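Local coordinates for protein pyocin-S2 (Pseudomonas aeruginosa, PDB 4QKO) that cleaves chromosomal DNA of sensitive bacterial cells through its C-terminal HNH nuclease domain, the part present here, at residues Gln55-Val60 / Ile98-Lys103. Residues are numbered along the deposited sequence; the frame is centred on the assembly and turned at random.
With MG (magnesium ion), chain O.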
loop_
_atom_site.group_PDB
_atom_site.type_symbol
_atom_site.label_atom_id
_atom_site.label_comp_id
_atom_site.label_asym_id
_atom_site.label_seq_id
_atom_site.Cartn_x
_atom_site.Cartn_y
_atom_site.Cartn_z
ATOM N N GLN B 55 -10.875 0.785 8.837
ATOM C CA GLN B 55 -11.348 -0.510 9.316
ATOM C C GLN B 55 -11.228 -1.605 8.316
ATOM O O GLN B 55 -10.968 -2.716 8.695
ATOM C CB GLN B 55 -12.791 -0.406 9.809
ATOM C CG GLN B 55 -12.801 0.400 11.115
ATOM C CD GLN B 55 -14.226 0.604 11.646
ATOM O OE1 GLN B 55 -15.031 -0.338 11.707
ATOM N NE2 GLN B 55 -14.558 1.858 12.010
ATOM N N PHE B 56 -11.384 -1.292 7.036
ATOM C CA PHE B 56 -11.221 -2.288 6.009
ATOM C C PHE B 56 -9.782 -2.839 5.933
ATOM O O PHE B 56 -9.568 -4.063 5.965
ATOM C CB PHE B 56 -11.629 -1.686 4.680
ATOM C CG PHE B 56 -11.400 -2.582 3.527
ATOM C CD1 PHE B 56 -10.175 -2.627 2.903
ATOM C CD2 PHE B 56 -12.406 -3.362 3.065
ATOM C CE1 PHE B 56 -9.975 -3.514 1.875
ATOM C CE2 PHE B 56 -12.226 -4.244 2.024
ATOM C CZ PHE B 56 -10.988 -4.314 1.412
ATOM N N TRP B 57 -8.775 -1.964 5.851
ATOM C CA TRP B 57 -7.412 -2.484 5.809
ATOM C C TRP B 57 -6.913 -3.123 7.117
ATOM O O TRP B 57 -6.125 -4.031 7.119
ATOM C CB TRP B 57 -6.428 -1.410 5.307
ATOM C CG TRP B 57 -6.729 -1.119 3.894
ATOM C CD1 TRP B 57 -7.224 0.031 3.428
ATOM C CD2 TRP B 57 -6.578 -1.982 2.765
ATOM N NE1 TRP B 57 -7.444 -0.062 2.040
ATOM C CE2 TRP B 57 -6.982 -1.270 1.627
ATOM C CE3 TRP B 57 -6.113 -3.286 2.597
ATOM C CZ2 TRP B 57 -6.970 -1.837 0.345
ATOM C CZ3 TRP B 57 -6.094 -3.836 1.334
ATOM C CH2 TRP B 57 -6.508 -3.157 0.252
ATOM N N ILE B 58 -7.423 -2.671 8.248
ATOM C CA ILE B 58 -7.077 -3.363 9.509
ATOM C C ILE B 58 -7.623 -4.791 9.513
ATOM O O ILE B 58 -6.918 -5.714 9.898
ATOM C CB ILE B 58 -7.582 -2.561 10.733
ATOM C CG1 ILE B 58 -6.679 -1.328 10.941
ATOM C CG2 ILE B 58 -7.618 -3.449 11.966
ATOM C CD1 ILE B 58 -7.417 -0.144 11.592
ATOM N N ALA B 59 -8.816 -4.963 8.996
ATOM C CA ALA B 59 -9.445 -6.283 8.895
ATOM C C ALA B 59 -8.688 -7.221 7.984
ATOM O O ALA B 59 -8.503 -8.393 8.268
ATOM C CB ALA B 59 -10.879 -6.147 8.432
ATOM N N VAL B 60 -8.272 -6.689 6.839
ATOM C CA VAL B 60 -7.381 -7.459 5.941
ATOM C C VAL B 60 -6.102 -7.932 6.626
ATOM O O VAL B 60 -5.727 -9.172 6.570
ATOM C CB VAL B 60 -7.043 -6.627 4.703
ATOM C CG1 VAL B 60 -6.041 -7.361 3.830
ATOM C CG2 VAL B 60 -8.317 -6.397 3.925
ATOM N N ILE B 98 -3.394 1.004 -3.343
ATOM C CA ILE B 98 -4.649 0.392 -3.702
ATOM C C ILE B 98 -5.806 1.353 -3.330
ATOM O O ILE B 98 -5.863 1.966 -2.195
ATOM C CB ILE B 98 -4.861 -0.943 -2.996
ATOM C CG1 ILE B 98 -3.925 -2.092 -3.494
ATOM C CG2 ILE B 98 -6.275 -1.414 -3.145
ATOM C CD1 ILE B 98 -4.202 -2.602 -4.910
ATOM N N GLU B 99 -6.744 1.463 -4.264
ATOM C CA GLU B 99 -7.938 2.289 -4.096
ATOM C C GLU B 99 -9.206 1.446 -4.119
ATOM O O GLU B 99 -9.297 0.482 -4.821
ATOM C CB GLU B 99 -8.018 3.394 -5.177
ATOM C CG GLU B 99 -6.805 4.337 -5.135
ATOM C CD GLU B 99 -6.645 5.258 -6.377
ATOM O OE1 GLU B 99 -7.478 5.186 -7.306
ATOM O OE2 GLU B 99 -5.665 6.050 -6.437
ATOM N N ILE B 100 -10.222 1.869 -3.367
ATOM C CA ILE B 100 -11.540 1.228 -3.378
ATOM C C ILE B 100 -12.517 2.105 -4.150
ATOM O O ILE B 100 -12.669 3.287 -3.791
ATOM C CB ILE B 100 -11.998 1.027 -1.931
ATOM C CG1 ILE B 100 -11.091 -0.014 -1.302
ATOM C CG2 ILE B 100 -13.423 0.507 -1.844
ATOM C CD1 ILE B 100 -11.271 -0.202 0.180
ATOM N N HIS B 101 -13.089 1.531 -5.225
ATOM C CA HIS B 101 -13.979 2.186 -6.254
ATOM C C HIS B 101 -15.373 1.560 -6.083
ATOM O O HIS B 101 -15.478 0.382 -5.703
ATOM C CB HIS B 101 -13.360 1.920 -7.671
ATOM C CG HIS B 101 -14.304 1.803 -8.877
ATOM N ND1 HIS B 101 -14.491 2.824 -9.802
ATOM C CD2 HIS B 101 -14.950 0.727 -9.406
ATOM C CE1 HIS B 101 -15.289 2.410 -10.777
ATOM N NE2 HIS B 101 -15.573 1.137 -10.566
ATOM N N HIS B 102 -16.398 2.341 -6.403
ATOM C CA HIS B 102 -17.758 1.847 -6.428
ATOM C C HIS B 102 -18.104 1.380 -7.827
ATOM O O HIS B 102 -17.913 2.100 -8.804
ATOM C CB HIS B 102 -18.680 2.970 -6.009
ATOM C CG HIS B 102 -18.619 3.259 -4.548
ATOM N ND1 HIS B 102 -17.645 4.062 -3.991
ATOM C CD2 HIS B 102 -19.313 2.747 -3.508
ATOM C CE1 HIS B 102 -17.796 4.101 -2.680
ATOM N NE2 HIS B 102 -18.803 3.311 -2.360
ATOM N N LYS B 103 -18.631 0.191 -7.971
ATOM C CA LYS B 103 -19.025 -0.287 -9.302
ATOM C C LYS B 103 -20.206 0.473 -9.889
ATOM O O LYS B 103 -20.174 0.856 -11.056
ATOM C CB LYS B 103 -19.354 -1.762 -9.268
ATOM C CG LYS B 103 -18.281 -2.579 -8.604
ATOM C CD LYS B 103 -18.242 -3.986 -9.161
ATOM C CE LYS B 103 -19.272 -4.865 -8.521
ATOM N NZ LYS B 103 -19.662 -5.911 -9.509
HETATM MG MG MG O . -13.800 4.712 -8.935
HETATM O O HOH W 1 -7.798 1.837 -0.287
HETATM O O HOH W 2 -15.228 5.127 -7.424
#
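A bridging water links Trp57 to Ile98: it donates to the carbonyl oxygen Ile98 O at 2.7 Å and accepts from Trp57 NE1 at 3.0 Å. Lying in the indole plane at its edge, it meets the N-H where that group points, so the polar atom of a largely apolar ring is satisfied inside the core. Beside this bridge the indole touches Ile98 directly, the methyl CG2 meeting the ring edge with 3.6 Å to Trp57 CZ2. With CG2 anti to its backbone N, Ile98 presents that methyl to the indole, while the CG1 branch leads away from the helix.

Phe56, the preceding residue on helix 49-62, receives the other isoleucine. CD1 of Ile100 lies over one face of the phenyl ring in a CH-pi contact, 4.0 Å from the Phe56 centroid and 17° off the normal. The extended chain of Ile100 (chi2 172°) carries that methyl across to the helix; a long, branched aliphatic residue can thus reach the ring although Phe56 CA and Ile100 CA are 10.0 Å apart. The Phe56 ring in turn meets the face of the indole, its CD1 lying 3.6 Å above the Trp57 ring plane, over the centre. Ala83, Pro84 and Met78 pack further around the indole.

Between the two inward-facing isoleucines, Glu99 turns away and forms a salt bridge with Arg95. Just beyond Ile100, His101 binds magnesium through ND1 at 2.2 Å; His126 also belongs to this site. Ile98 and strand 99-102, which pairs antiparallel with strand 118-121, thus join a hydrophobic core to the metal-binding histidines of the HNH motif of colicin-type DNases, members of the His-Me finger superfamily.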